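Flavohemoglobin (Malassezia yamatoensis, PDB 6O0A) probably detoxifies nitric oxide at a heme iron, using electrons relayed through a bound FAD. Local coordinates at residues Val102-Ala107 / Asn263-Met268; Thr225-Glu230 / Gly289-Leu294; Phe369-Leu374 / Phe395-Gly400. One frame throughout, in Å; residues are numbered along the deposited sequence.

The three contacts gather round the two cofactors: contact 1 carries the heme ligand, and contacts 2 and 3 meet the flavin. Contact 1 sets the heme-bearing globin helix against a loop of the FAD-binding barrel; contact 2 joins that barrel to the NAD-binding domain at the flavin O4 and N5 edge; contact 3, inside the NAD-binding domain, ends with Phe399 stacked on one face of the flavin. The side chain of Glu397 is about 8 Å from the heme, that of Thr225 about 13 Å. Contacts 1 and 2 touch at Pro264 CB, 3.9 Å from Leu226 CD1; contacts 2 and 3 where Thr291 OG1 lies 3.4 Å from Phe399 CZ; contacts 1 and 3 through Met268 CG, 3.5 Å from Phe369 CE1.

Contact 1: Val102-Ala107 / Asn263-Met268; sequences VANKHA and NPYGDM. With HEM (protoporphyrin IX containing Fe), chain C.
Asn104 and Ala107, one turn apart on the helix that bears the proximal histidine (the F helix of the globin fold), meet Tyr265, Gly266 and Asp267 in the loop following strand 258-262 of the FAD-binding barrel. The Ala107 methyl sits over the middle of the Tyr265 ring: CB is 3.6 Å from the ring centroid and 10° off the ring normal, which identifies a CH-pi contact on the face. Tyr265 CG stands anti to its own carbonyl carbon (chi1 -71°), and this lays the ring obliquely along the helix toward its C-terminal end, past Ala107, bringing CE2 to 3.6 Å from Ala107 O. Leu161 and Tyr162 of helix 137-163 also touch this tyrosine.

The Asn104 amide works differently, as a polar bridge. Its OD1 accepts a hydrogen bond of 2.8 Å from Gly266 N, fairly straight at 154°, although the donor stands well above the carbonyl plane. Its ND2 is bonded to Ser100 O, so both ends of the amide are held and its rotation is fixed. Asp267 approaches the same amide only through carbon, CB lying 4.0 Å from Asn104 ND2, while its OD2 is hydrogen-bonded to Ser100 OG.

The residues between the two contact positions serve the cofactor. Lys105 NZ makes a weak hydrogen bond to a heme propionate. His106, whose ND1 is hydrogen-bonded to Glu158 OE2, points away from the barrel loop; Val102 CG1 lies over one face of its ring, toward the rim, and His106 NE2 coordinates the heme iron at 2.2 Å.

Contact 2: Thr225-Glu230 / Gly289-Leu294; sequences TLLPSE and GVTPVL. With FAD (flavin-adenine dinucleotide), chain B.
The flavin O4 is approached by a donor from each segment, Thr225 and Thr291, which also touch each other. Thr225 N gives it a hydrogen bond of 3.3 Å at 151° and shares the same N-H with flavin N5, 3.2 Å away at 138°. Thr291 OG1 lies 2.9 Å from O4, but Ile288 O competes for its one proton, so that bond is not settled. With chi1 at 56°, Thr291 OG1 sits between its backbone N and carbonyl carbon, which directs it at both the flavin and Thr225 CB, 3.5 Å off.

Beyond this polar edge, methyls meet the helix. Thr225 CG2 lies against the backbone of helix 290-302, 3.6 Å from Pro292 N. Leu227 CD2 crosses Thr291 at a slant, 3.8 Å from its CB, and also touches its carbonyl oxygen. The apolar contacts are Leu227 CD2 to Leu294 CD2 at 4.1 Å and Pro228 CD to Leu294 CG at 4.0 Å. The contact thereby joins the end of barrel strand 219-225 to the NAD-binding domain near the N-terminal end of helix 290-302.

Donors directed at O4 and N5 would be expected to draw electron density toward this edge of the flavin, and so probably ease its reduction.

Contact 3: Phe369-Leu374 / Phe395-Gly400; sequences FLCGPL and FYEIFG. With FAD (flavin-adenine dinucleotide), chain B.
Phe369-Cys371 and Phe395-Glu397 run as neighbouring parallel strands, and packing is close where 395-400 runs on past Glu397 and Phe399 lies between Cys371 SG and FAD. Cys371 SG is 3.8 Å from the Phe399 ring centroid and 28° off its normal, a sulfur-aromatic contact over one face, displaced toward the rim. The opposite face carries the isoalloxazine: Phe399 CZ is 3.3 Å from flavin N5, and the remaining ring carbons lie comparably close to the flavin, so the two ring systems are nearly parallel. An inverse gamma turn centred on Phe399 presents the ring, its Gly400 N to Ile398 O bond being weak.

The strand pairing is close at its beginning and slackens toward Glu397. Leu370 N bonds to Phe395 O at 2.8 Å and 154°, whereas Glu397 N reaches Leu370 O at 3.2 Å and a more bent 136°. Glu397 CB lies 4.0 Å from Phe369 CE1, with the two side chains pointing the same way, and its OE2 approaches the flavin methyl C7M at 3.6 Å.

Leu370 and Tyr396 share the other face of the sheet more loosely, CB to CB at 4.3 Å, and the Tyr396 ring leads off to the exposed side.

Together the strands belong to a beta-alpha-beta unit whose helix 374-386 covers Leu370 through Met377, Met380 and Leu384, while Pro292 of helix 290-302 packs against Phe369, Cys371 and Phe399, and strand 281-286 flanks strand 367-371 on its other edge.

Contact 1: Val102-Ala107 / Asn263-Met268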
loop_
_atom_site.group_PDB
_atom_site.type_symbol
_atom_site.label_atom_id
_atom_site.label_comp_id
_atom_site.label_asym_id
_atom_site.label_seq_id
_atom_site.Cartn_x
_atom_site.Cartn_y
_atom_site.Cartn_z
ATOM N N VAL A 102 -6.158 -4.897 1.168
ATOM C CA VAL A 102 -7.200 -4.240 0.388
ATOM C C VAL A 102 -8.131 -3.443 1.294
ATOM O O VAL A 102 -8.491 -2.302 0.982
ATOM C CB VAL A 102 -7.978 -5.272 -0.447
ATOM C CG1 VAL A 102 -9.128 -4.587 -1.160
ATOM C CG2 VAL A 102 -7.047 -5.931 -1.468
ATOM N N ALA A 103 -8.537 -4.030 2.425
ATOM C CA ALA A 103 -9.448 -3.337 3.335
ATOM C C ALA A 103 -8.844 -2.030 3.840
ATOM O O ALA A 103 -9.544 -1.015 3.949
ATOM C CB ALA A 103 -9.798 -4.239 4.518
ATOM N N ASN A 104 -7.553 -2.041 4.176
ATOM C CA ASN A 104 -6.918 -0.821 4.666
ATOM C C ASN A 104 -6.867 0.248 3.582
ATOM O O ASN A 104 -7.102 1.430 3.862
ATOM C CB ASN A 104 -5.517 -1.130 5.191
ATOM C CG ASN A 104 -5.528 -1.602 6.648
ATOM O OD1 ASN A 104 -5.380 -0.802 7.580
ATOM N ND2 ASN A 104 -5.693 -2.917 6.849
ATOM N N LYS A 105 -6.567 -0.145 2.340
ATOM C CA LYS A 105 -6.596 0.812 1.233
ATOM C C LYS A 105 -7.997 1.380 1.042
ATOM O O LYS A 105 -8.178 2.595 0.903
ATOM C CB LYS A 105 -6.107 0.146 -0.052
ATOM C CG LYS A 105 -5.979 1.093 -1.243
ATOM C CD LYS A 105 -4.908 2.134 -0.988
ATOM C CE LYS A 105 -3.511 1.510 -0.952
ATOM N NZ LYS A 105 -2.992 1.247 -2.325
ATOM N N HIS A 106 -9.003 0.503 1.025
ATOM C CA HIS A 106 -10.392 0.938 0.891
ATOM C C HIS A 106 -10.781 1.924 1.979
ATOM O O HIS A 106 -11.474 2.914 1.717
ATOM C CB HIS A 106 -11.314 -0.270 0.960
ATOM C CG HIS A 106 -11.375 -1.042 -0.307
ATOM N ND1 HIS A 106 -12.039 -2.244 -0.405
ATOM C CD2 HIS A 106 -10.862 -0.786 -1.531
ATOM C CE1 HIS A 106 -11.939 -2.696 -1.642
ATOM N NE2 HIS A 106 -11.215 -1.836 -2.337
ATOM N N ALA A 107 -10.408 1.625 3.220
ATOM C CA ALA A 107 -10.735 2.512 4.331
ATOM C C ALA A 107 -10.048 3.861 4.169
ATOM O O ALA A 107 -10.664 4.909 4.391
ATOM C CB ALA A 107 -10.351 1.856 5.660
ATOM N N ASN A 263 -7.999 9.384 7.127
ATOM C CA ASN A 263 -7.569 8.764 8.358
ATOM C C ASN A 263 -6.422 7.799 8.065
ATOM O O ASN A 263 -6.249 7.356 6.928
ATOM C CB ASN A 263 -8.762 8.068 9.009
ATOM C CG ASN A 263 -9.757 9.070 9.584
ATOM O OD1 ASN A 263 -9.368 10.176 9.990
ATOM N ND2 ASN A 263 -11.031 8.699 9.624
ATOM N N PRO A 264 -5.596 7.493 9.068
ATOM C CA PRO A 264 -4.416 6.656 8.825
ATOM C C PRO A 264 -4.762 5.172 8.851
ATOM O O PRO A 264 -5.576 4.716 9.660
ATOM C CB PRO A 264 -3.492 7.025 9.990
ATOM C CG PRO A 264 -4.457 7.283 11.130
ATOM C CD PRO A 264 -5.682 7.933 10.475
ATOM N N TYR A 265 -4.121 4.416 7.955
ATOM C CA TYR A 265 -4.399 2.993 7.802
ATOM C C TYR A 265 -3.127 2.275 7.363
ATOM O O TYR A 265 -2.102 2.894 7.074
ATOM C CB TYR A 265 -5.554 2.763 6.805
ATOM C CG TYR A 265 -6.897 3.185 7.360
ATOM C CD1 TYR A 265 -7.508 2.457 8.373
ATOM C CD2 TYR A 265 -7.549 4.320 6.881
ATOM C CE1 TYR A 265 -8.728 2.840 8.907
ATOM C CE2 TYR A 265 -8.780 4.711 7.402
ATOM C CZ TYR A 265 -9.361 3.966 8.419
ATOM O OH TYR A 265 -10.573 4.335 8.951
ATOM N N GLY A 266 -3.211 0.952 7.310
ATOM C CA GLY A 266 -2.130 0.147 6.789
ATOM C C GLY A 266 -1.825 -0.950 7.776
ATOM O O GLY A 266 -1.892 -0.723 8.987
ATOM N N ASP A 267 -1.531 -2.148 7.284
ATOM C CA ASP A 267 -1.306 -3.280 8.169
ATOM C C ASP A 267 0.164 -3.651 8.259
ATOM O O ASP A 267 0.503 -4.647 8.903
ATOM C CB ASP A 267 -2.147 -4.489 7.737
ATOM C CG ASP A 267 -1.788 -5.006 6.347
ATOM O OD1 ASP A 267 -0.919 -4.422 5.668
ATOM O OD2 ASP A 267 -2.392 -6.016 5.929
ATOM N N MET A 268 1.043 -2.868 7.640
ATOM C CA MET A 268 2.479 -3.140 7.662
ATOM C C MET A 268 3.101 -2.270 8.753
ATOM O O MET A 268 3.758 -1.261 8.492
ATOM C CB MET A 268 3.079 -2.875 6.286
ATOM C CG MET A 268 4.524 -3.273 6.134
ATOM S SD MET A 268 4.737 -5.010 6.493
ATOM C CE MET A 268 3.455 -5.723 5.460
HETATM C CHA HEM C . -7.946 -0.841 -4.927
HETATM C CHB HEM C . -10.074 -5.229 -4.867
HETATM C CHC HEM C . -14.421 -3.107 -4.479
HETATM C CHD HEM C . -12.350 1.219 -5.203
HETATM C C1A HEM C . -8.141 -2.211 -4.921
HETATM C C2A HEM C . -7.107 -3.221 -4.979
HETATM C C3A HEM C . -7.692 -4.425 -4.957
HETATM C C4A HEM C . -9.127 -4.227 -4.903
HETATM C CMA HEM C . -6.993 -5.798 -5.003
HETATM C CAA HEM C . -5.592 -2.934 -5.023
HETATM C CBA HEM C . -5.158 -2.865 -3.561
HETATM C CGA HEM C . -3.696 -2.502 -3.474
HETATM O O1A HEM C . -3.281 -1.505 -4.116
HETATM O O2A HEM C . -2.942 -3.208 -2.761
HETATM C C1B HEM C . -11.438 -5.045 -4.748
HETATM C C2B HEM C . -12.438 -6.093 -4.671
HETATM C C3B HEM C . -13.648 -5.506 -4.581
HETATM C C4B HEM C . -13.441 -4.070 -4.575
HETATM C CMB HEM C . -12.092 -7.595 -4.724
HETATM C CAB HEM C . -15.049 -6.157 -4.463
HETATM C CBB HEM C . -15.273 -7.440 -4.134
HETATM C C1C HEM C . -14.232 -1.756 -4.683
HETATM C C2C HEM C . -15.282 -0.774 -4.768
HETATM C C3C HEM C . -14.720 0.433 -4.965
HETATM C C4C HEM C . -13.289 0.232 -5.027
HETATM C CMC HEM C . -16.778 -1.130 -4.610
HETATM C CAC HEM C . -15.377 1.825 -5.163
HETATM C CBC HEM C . -16.606 1.977 -5.693
HETATM C C1D HEM C . -10.985 1.021 -5.182
HETATM C C2D HEM C . -10.002 2.075 -5.353
HETATM C C3D HEM C . -8.792 1.523 -5.291
HETATM C C4D HEM C . -8.951 0.095 -5.066
HETATM C CMD HEM C . -10.347 3.564 -5.585
HETATM C CAD HEM C . -7.454 2.280 -5.429
HETATM C CBD HEM C . -6.843 1.909 -6.778
HETATM C CGD HEM C . -7.473 2.693 -7.908
HETATM O O1D HEM C . -7.593 3.943 -7.800
HETATM O O2D HEM C . -7.839 2.064 -8.940
HETATM N NA HEM C . -9.364 -2.864 -4.875
HETATM N NB HEM C . -12.084 -3.831 -4.688
HETATM N NC HEM C . -13.018 -1.113 -4.838
HETATM N ND HEM C . -10.312 -0.170 -4.998
HETATM FE FE HEM C . -11.183 -1.992 -4.574
HETATM O O HOH W 1 -10.386 7.476 5.742
#

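Contact 2: Thr225-Glu230 / Gly289-Leu294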
loop_
_atom_site.group_PDB
_atom_site.type_symbol
_atom_site.label_atom_id
_atom_site.label_comp_id
_atom_site.label_asym_id
_atom_site.label_seq_id
_atom_site.Cartn_x
_atom_site.Cartn_y
_atom_site.Cartn_z
ATOM N N THR A 225 3.463 7.338 3.354
ATOM C CA THR A 225 3.770 6.839 4.687
ATOM C C THR A 225 3.970 7.979 5.681
ATOM O O THR A 225 4.672 8.957 5.402
ATOM C CB THR A 225 5.036 5.983 4.605
ATOM O OG1 THR A 225 4.811 4.917 3.676
ATOM C CG2 THR A 225 5.381 5.394 5.981
ATOM N N LEU A 226 3.358 7.844 6.856
ATOM C CA LEU A 226 3.516 8.841 7.905
ATOM C C LEU A 226 4.922 8.811 8.491
ATOM O O LEU A 226 5.493 7.743 8.734
ATOM C CB LEU A 226 2.495 8.605 9.011
ATOM C CG LEU A 226 1.085 8.957 8.542
ATOM C CD1 LEU A 226 0.075 8.589 9.637
ATOM C CD2 LEU A 226 1.025 10.453 8.214
ATOM N N LEU A 227 5.465 9.994 8.736
ATOM C CA LEU A 227 6.801 10.186 9.289
ATOM C C LEU A 227 6.756 10.791 10.691
ATOM O O LEU A 227 5.756 11.403 11.097
ATOM C CB LEU A 227 7.623 11.099 8.366
ATOM C CG LEU A 227 7.924 10.543 6.975
ATOM C CD1 LEU A 227 8.578 11.608 6.132
ATOM C CD2 LEU A 227 8.811 9.293 7.082
ATOM N N PRO A 228 7.841 10.659 11.458
ATOM C CA PRO A 228 7.848 11.193 12.829
ATOM C C PRO A 228 7.478 12.670 12.891
ATOM O O PRO A 228 8.004 13.500 12.143
ATOM C CB PRO A 228 9.290 10.954 13.290
ATOM C CG PRO A 228 9.736 9.786 12.503
ATOM C CD PRO A 228 9.057 9.876 11.163
ATOM N N SER A 229 6.557 12.999 13.793
ATOM C CA SER A 229 6.050 14.360 13.913
ATOM C C SER A 229 5.360 14.496 15.263
ATOM O O SER A 229 5.254 13.534 16.030
ATOM C CB SER A 229 5.084 14.682 12.771
ATOM O OG SER A 229 3.877 13.976 12.987
ATOM N N GLU A 230 4.890 15.707 15.556
ATOM C CA GLU A 230 4.016 15.891 16.703
ATOM C C GLU A 230 2.716 15.132 16.466
ATOM O O GLU A 230 2.355 14.828 15.328
ATOM C CB GLU A 230 3.715 17.370 16.917
ATOM C CG GLU A 230 4.940 18.217 17.104
ATOM C CD GLU A 230 5.166 18.556 18.553
ATOM O OE1 GLU A 230 4.564 19.538 19.033
ATOM O OE2 GLU A 230 5.928 17.826 19.217
ATOM N N GLY A 289 11.627 4.485 -0.303
ATOM C CA GLY A 289 11.238 3.386 0.562
ATOM C C GLY A 289 11.783 3.503 1.975
ATOM O O GLY A 289 11.393 2.719 2.839
ATOM N N VAL A 290 12.660 4.477 2.222
ATOM C CA VAL A 290 13.107 4.778 3.574
ATOM C C VAL A 290 11.969 5.230 4.483
ATOM O O VAL A 290 12.111 5.178 5.697
ATOM C CB VAL A 290 14.220 5.854 3.519
ATOM C CG1 VAL A 290 13.634 7.228 3.237
ATOM C CG2 VAL A 290 15.000 5.885 4.825
ATOM N N THR A 291 10.839 5.701 3.941
ATOM C CA THR A 291 9.894 6.373 4.832
ATOM C C THR A 291 9.298 5.445 5.896
ATOM O O THR A 291 9.301 5.832 7.077
ATOM C CB THR A 291 8.825 7.120 4.018
ATOM O OG1 THR A 291 8.147 6.243 3.111
ATOM C CG2 THR A 291 9.460 8.277 3.221
ATOM N N PRO A 292 8.817 4.227 5.594
ATOM C CA PRO A 292 8.424 3.339 6.711
ATOM C C PRO A 292 9.588 2.955 7.617
ATOM O O PRO A 292 9.397 2.792 8.830
ATOM C CB PRO A 292 7.825 2.108 6.006
ATOM C CG PRO A 292 8.340 2.160 4.614
ATOM C CD PRO A 292 8.525 3.611 4.281
ATOM N N VAL A 293 10.791 2.818 7.062
ATOM C CA VAL A 293 11.955 2.473 7.879
ATOM C C VAL A 293 12.188 3.536 8.951
ATOM O O VAL A 293 12.386 3.228 10.134
ATOM C CB VAL A 293 13.185 2.277 6.975
ATOM C CG1 VAL A 293 14.460 2.110 7.808
ATOM C CG2 VAL A 293 12.992 1.054 6.059
ATOM N N LEU A 294 12.161 4.809 8.558
ATOM C CA LEU A 294 12.315 5.885 9.533
ATOM C C LEU A 294 11.189 5.878 10.573
ATOM O O LEU A 294 11.435 6.070 11.771
ATOM C CB LEU A 294 12.376 7.225 8.804
ATOM C CG LEU A 294 12.472 8.442 9.715
ATOM C CD1 LEU A 294 13.723 8.369 10.601
ATOM C CD2 LEU A 294 12.452 9.733 8.890
HETATM P PA FAD B . 0.792 8.375 -10.910
HETATM O O1A FAD B . 0.002 9.411 -11.618
HETATM O O2A FAD B . 0.018 7.505 -9.958
HETATM O O5B FAD B . 1.539 7.447 -11.973
HETATM C C5B FAD B . 2.205 6.247 -11.539
HETATM C C4B FAD B . 2.731 5.588 -12.789
HETATM O O4B FAD B . 1.624 5.313 -13.677
HETATM C C3B FAD B . 3.678 6.441 -13.615
HETATM O O3B FAD B . 5.024 6.358 -13.153
HETATM C C2B FAD B . 3.534 5.818 -15.007
HETATM O O2B FAD B . 4.352 4.663 -15.155
HETATM C C1B FAD B . 2.054 5.410 -15.025
HETATM N N9A FAD B . 1.192 6.360 -15.722
HETATM C C8A FAD B . 0.826 7.604 -15.285
HETATM N N7A FAD B . 0.099 8.278 -16.142
HETATM C C5A FAD B . -0.017 7.418 -17.222
HETATM C C6A FAD B . -0.609 7.566 -18.488
HETATM N N6A FAD B . -1.249 8.674 -18.883
HETATM N N1A FAD B . -0.505 6.534 -19.356
HETATM C C2A FAD B . 0.141 5.430 -18.968
HETATM N N3A FAD B . 0.748 5.178 -17.803
HETATM C C4A FAD B . 0.639 6.222 -16.973
HETATM N N1 FAD B . 5.507 7.739 -2.424
HETATM C C2 FAD B . 6.408 8.596 -1.856
HETATM O O2 FAD B . 7.047 9.413 -2.533
HETATM N N3 FAD B . 6.615 8.554 -0.480
HETATM C C4 FAD B . 5.975 7.710 0.409
HETATM O O4 FAD B . 6.214 7.772 1.616
HETATM C C4X FAD B . 5.023 6.812 -0.201
HETATM N N5 FAD B . 4.375 5.981 0.571
HETATM C C5X FAD B . 3.459 5.118 -0.022
HETATM C C6 FAD B . 2.768 4.212 0.784
HETATM C C7 FAD B . 1.832 3.336 0.242
HETATM C C7M FAD B . 1.131 2.342 1.135
HETATM C C8 FAD B . 1.563 3.377 -1.137
HETATM C C8M FAD B . 0.530 2.473 -1.755
HETATM C C9 FAD B . 2.258 4.271 -1.944
HETATM C C9A FAD B . 3.211 5.130 -1.405
HETATM N N10 FAD B . 3.937 6.041 -2.204
HETATM C C10 FAD B . 4.854 6.896 -1.631
HETATM C "C1'" FAD B . 3.662 6.160 -3.645
HETATM C "C2'" FAD B . 2.573 7.185 -3.947
HETATM O "O2'" FAD B . 1.341 6.755 -3.369
HETATM C "C3'" FAD B . 2.390 7.410 -5.451
HETATM O "O3'" FAD B . 2.180 6.153 -6.092
HETATM C "C4'" FAD B . 3.579 8.108 -6.111
HETATM O "O4'" FAD B . 3.884 9.290 -5.369
HETATM C "C5'" FAD B . 3.329 8.439 -7.569
HETATM O "O5'" FAD B . 2.182 9.315 -7.654
HETATM P P FAD B . 1.985 10.145 -9.003
HETATM O O1P FAD B . 3.042 11.156 -9.279
HETATM O O2P FAD B . 0.615 10.761 -8.926
HETATM O O3P FAD B . 2.021 9.053 -10.163
#

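Contact 3: Phe369-Leu374 / Phe395-Gly400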
loop_
_atom_site.group_PDB
_atom_site.type_symbol
_atom_site.label_atom_id
_atom_site.label_comp_id
_atom_site.label_asym_id
_atom_site.label_seq_id
_atom_site.Cartn_x
_atom_site.Cartn_y
_atom_site.Cartn_z
ATOM N N PHE A 369 12.117 -6.760 6.510
ATOM C CA PHE A 369 11.175 -5.835 5.888
ATOM C C PHE A 369 11.815 -5.207 4.652
ATOM O O PHE A 369 12.966 -4.762 4.708
ATOM C CB PHE A 369 10.762 -4.746 6.885
ATOM C CG PHE A 369 9.979 -3.627 6.269
ATOM C CD1 PHE A 369 8.634 -3.784 5.974
ATOM C CD2 PHE A 369 10.588 -2.412 5.981
ATOM C CE1 PHE A 369 7.913 -2.751 5.400
ATOM C CE2 PHE A 369 9.864 -1.362 5.409
ATOM C CZ PHE A 369 8.528 -1.534 5.120
ATOM N N LEU A 370 11.076 -5.177 3.539
ATOM C CA LEU A 370 11.549 -4.592 2.288
ATOM C C LEU A 370 10.644 -3.445 1.862
ATOM O O LEU A 370 9.419 -3.574 1.875
ATOM C CB LEU A 370 11.569 -5.617 1.148
ATOM C CG LEU A 370 12.224 -6.964 1.416
ATOM C CD1 LEU A 370 12.040 -7.875 0.201
ATOM C CD2 LEU A 370 13.699 -6.756 1.745
ATOM N N CYS A 371 11.246 -2.343 1.435
ATOM C CA CYS A 371 10.455 -1.293 0.804
ATOM C C CYS A 371 11.307 -0.594 -0.242
ATOM O O CYS A 371 12.311 0.035 0.096
ATOM C CB CYS A 371 9.947 -0.292 1.833
ATOM S SG CYS A 371 8.761 0.830 1.120
ATOM N N GLY A 372 10.899 -0.700 -1.496
ATOM C CA GLY A 372 11.602 -0.068 -2.584
ATOM C C GLY A 372 10.829 -0.286 -3.862
ATOM O O GLY A 372 9.703 -0.788 -3.845
ATOM N N PRO A 373 11.417 0.079 -4.999
ATOM C CA PRO A 373 10.768 -0.208 -6.281
ATOM C C PRO A 373 10.483 -1.696 -6.415
ATOM O O PRO A 373 11.155 -2.534 -5.813
ATOM C CB PRO A 373 11.797 0.268 -7.315
ATOM C CG PRO A 373 12.605 1.292 -6.591
ATOM C CD PRO A 373 12.710 0.771 -5.172
ATOM N N LEU A 374 9.452 -2.019 -7.199
ATOM C CA LEU A 374 9.049 -3.411 -7.358
ATOM C C LEU A 374 10.233 -4.290 -7.748
ATOM O O LEU A 374 10.457 -5.352 -7.153
ATOM C CB LEU A 374 7.926 -3.508 -8.395
ATOM C CG LEU A 374 7.315 -4.901 -8.583
ATOM C CD1 LEU A 374 6.834 -5.477 -7.252
ATOM C CD2 LEU A 374 6.183 -4.865 -9.598
ATOM N N PHE A 395 8.645 -9.426 4.795
ATOM C CA PHE A 395 7.493 -8.545 4.727
ATOM C C PHE A 395 7.810 -7.418 3.760
ATOM O O PHE A 395 8.951 -6.959 3.691
ATOM C CB PHE A 395 7.162 -7.970 6.105
ATOM C CG PHE A 395 6.865 -9.007 7.140
ATOM C CD1 PHE A 395 7.891 -9.623 7.843
ATOM C CD2 PHE A 395 5.556 -9.359 7.424
ATOM C CE1 PHE A 395 7.610 -10.588 8.804
ATOM C CE2 PHE A 395 5.271 -10.318 8.382
ATOM C CZ PHE A 395 6.297 -10.928 9.074
ATOM N N TYR A 396 6.817 -6.971 3.002
ATOM C CA TYR A 396 7.122 -5.942 2.026
ATOM C C TYR A 396 5.985 -4.935 1.949
ATOM O O TYR A 396 4.866 -5.171 2.416
ATOM C CB TYR A 396 7.438 -6.545 0.647
ATOM C CG TYR A 396 6.300 -7.288 -0.021
ATOM C CD1 TYR A 396 5.257 -6.598 -0.631
ATOM C CD2 TYR A 396 6.290 -8.677 -0.082
ATOM C CE1 TYR A 396 4.219 -7.267 -1.253
ATOM C CE2 TYR A 396 5.256 -9.358 -0.709
ATOM C CZ TYR A 396 4.222 -8.645 -1.293
ATOM O OH TYR A 396 3.185 -9.304 -1.922
ATOM N N GLU A 397 6.314 -3.796 1.352
ATOM C CA GLU A 397 5.400 -2.671 1.202
ATOM C C GLU A 397 5.607 -2.120 -0.202
ATOM O O GLU A 397 6.687 -1.608 -0.513
ATOM C CB GLU A 397 5.670 -1.604 2.262
ATOM C CG GLU A 397 4.898 -0.315 2.081
ATOM C CD GLU A 397 3.476 -0.404 2.590
ATOM O OE1 GLU A 397 2.730 -1.321 2.175
ATOM O OE2 GLU A 397 3.103 0.451 3.420
ATOM N N ILE A 398 4.596 -2.264 -1.052
ATOM C CA ILE A 398 4.662 -1.777 -2.426
ATOM C C ILE A 398 4.137 -0.347 -2.460
ATOM O O ILE A 398 3.051 -0.065 -1.939
ATOM C CB ILE A 398 3.853 -2.687 -3.369
ATOM C CG1 ILE A 398 4.446 -4.099 -3.400
ATOM C CG2 ILE A 398 3.772 -2.081 -4.769
ATOM C CD1 ILE A 398 3.559 -5.124 -4.078
ATOM N N PHE A 399 4.910 0.560 -3.066
ATOM C CA PHE A 399 4.494 1.960 -3.212
ATOM C C PHE A 399 3.747 2.120 -4.540
ATOM O O PHE A 399 4.269 2.621 -5.540
ATOM C CB PHE A 399 5.695 2.900 -3.124
ATOM C CG PHE A 399 6.134 3.239 -1.708
ATOM C CD1 PHE A 399 5.597 2.589 -0.601
ATOM C CD2 PHE A 399 7.083 4.232 -1.491
ATOM C CE1 PHE A 399 6.016 2.917 0.704
ATOM C CE2 PHE A 399 7.514 4.558 -0.185
ATOM C CZ PHE A 399 6.971 3.902 0.904
ATOM N N GLY A 400 2.493 1.685 -4.542
ATOM C CA GLY A 400 1.656 1.814 -5.721
ATOM C C GLY A 400 0.717 0.641 -5.909
ATOM O O GLY A 400 0.637 -0.231 -5.047
HETATM P PA FAD B . 0.792 8.375 -10.910
HETATM O O1A FAD B . 0.002 9.411 -11.618
HETATM O O2A FAD B . 0.018 7.505 -9.958
HETATM O O5B FAD B . 1.539 7.447 -11.973
HETATM C C5B FAD B . 2.205 6.247 -11.539
HETATM C C4B FAD B . 2.731 5.588 -12.789
HETATM O O4B FAD B . 1.624 5.313 -13.677
HETATM C C3B FAD B . 3.678 6.441 -13.615
HETATM O O3B FAD B . 5.024 6.358 -13.153
HETATM C C2B FAD B . 3.534 5.818 -15.007
HETATM O O2B FAD B . 4.352 4.663 -15.155
HETATM C C1B FAD B . 2.054 5.410 -15.025
HETATM N N9A FAD B . 1.192 6.360 -15.722
HETATM C C8A FAD B . 0.826 7.604 -15.285
HETATM N N7A FAD B . 0.099 8.278 -16.142
HETATM C C5A FAD B . -0.017 7.418 -17.222
HETATM C C6A FAD B . -0.609 7.566 -18.488
HETATM N N6A FAD B . -1.249 8.674 -18.883
HETATM N N1A FAD B . -0.505 6.534 -19.356
HETATM C C2A FAD B . 0.141 5.430 -18.968
HETATM N N3A FAD B . 0.748 5.178 -17.803
HETATM C C4A FAD B . 0.639 6.222 -16.973
HETATM N N1 FAD B . 5.507 7.739 -2.424
HETATM C C2 FAD B . 6.408 8.596 -1.856
HETATM O O2 FAD B . 7.047 9.413 -2.533
HETATM N N3 FAD B . 6.615 8.554 -0.480
HETATM C C4 FAD B . 5.975 7.710 0.409
HETATM O O4 FAD B . 6.214 7.772 1.616
HETATM C C4X FAD B . 5.023 6.812 -0.201
HETATM N N5 FAD B . 4.375 5.981 0.571
HETATM C C5X FAD B . 3.459 5.118 -0.022
HETATM C C6 FAD B . 2.768 4.212 0.784
HETATM C C7 FAD B . 1.832 3.336 0.242
HETATM C C7M FAD B . 1.131 2.342 1.135
HETATM C C8 FAD B . 1.563 3.377 -1.137
HETATM C C8M FAD B . 0.530 2.473 -1.755
HETATM C C9 FAD B . 2.258 4.271 -1.944
HETATM C C9A FAD B . 3.211 5.130 -1.405
HETATM N N10 FAD B . 3.937 6.041 -2.204
HETATM C C10 FAD B . 4.854 6.896 -1.631
HETATM C "C1'" FAD B . 3.662 6.160 -3.645
HETATM C "C2'" FAD B . 2.573 7.185 -3.947
HETATM O "O2'" FAD B . 1.341 6.755 -3.369
HETATM C "C3'" FAD B . 2.390 7.410 -5.451
HETATM O "O3'" FAD B . 2.180 6.153 -6.092
HETATM C "C4'" FAD B . 3.579 8.108 -6.111
HETATM O "O4'" FAD B . 3.884 9.290 -5.369
HETATM C "C5'" FAD B . 3.329 8.439 -7.569
HETATM O "O5'" FAD B . 2.182 9.315 -7.654
HETATM P P FAD B . 1.985 10.145 -9.003
HETATM O O1P FAD B . 3.042 11.156 -9.279
HETATM O O2P FAD B . 0.615 10.761 -8.926
HETATM O O3P FAD B . 2.021 9.053 -10.163
#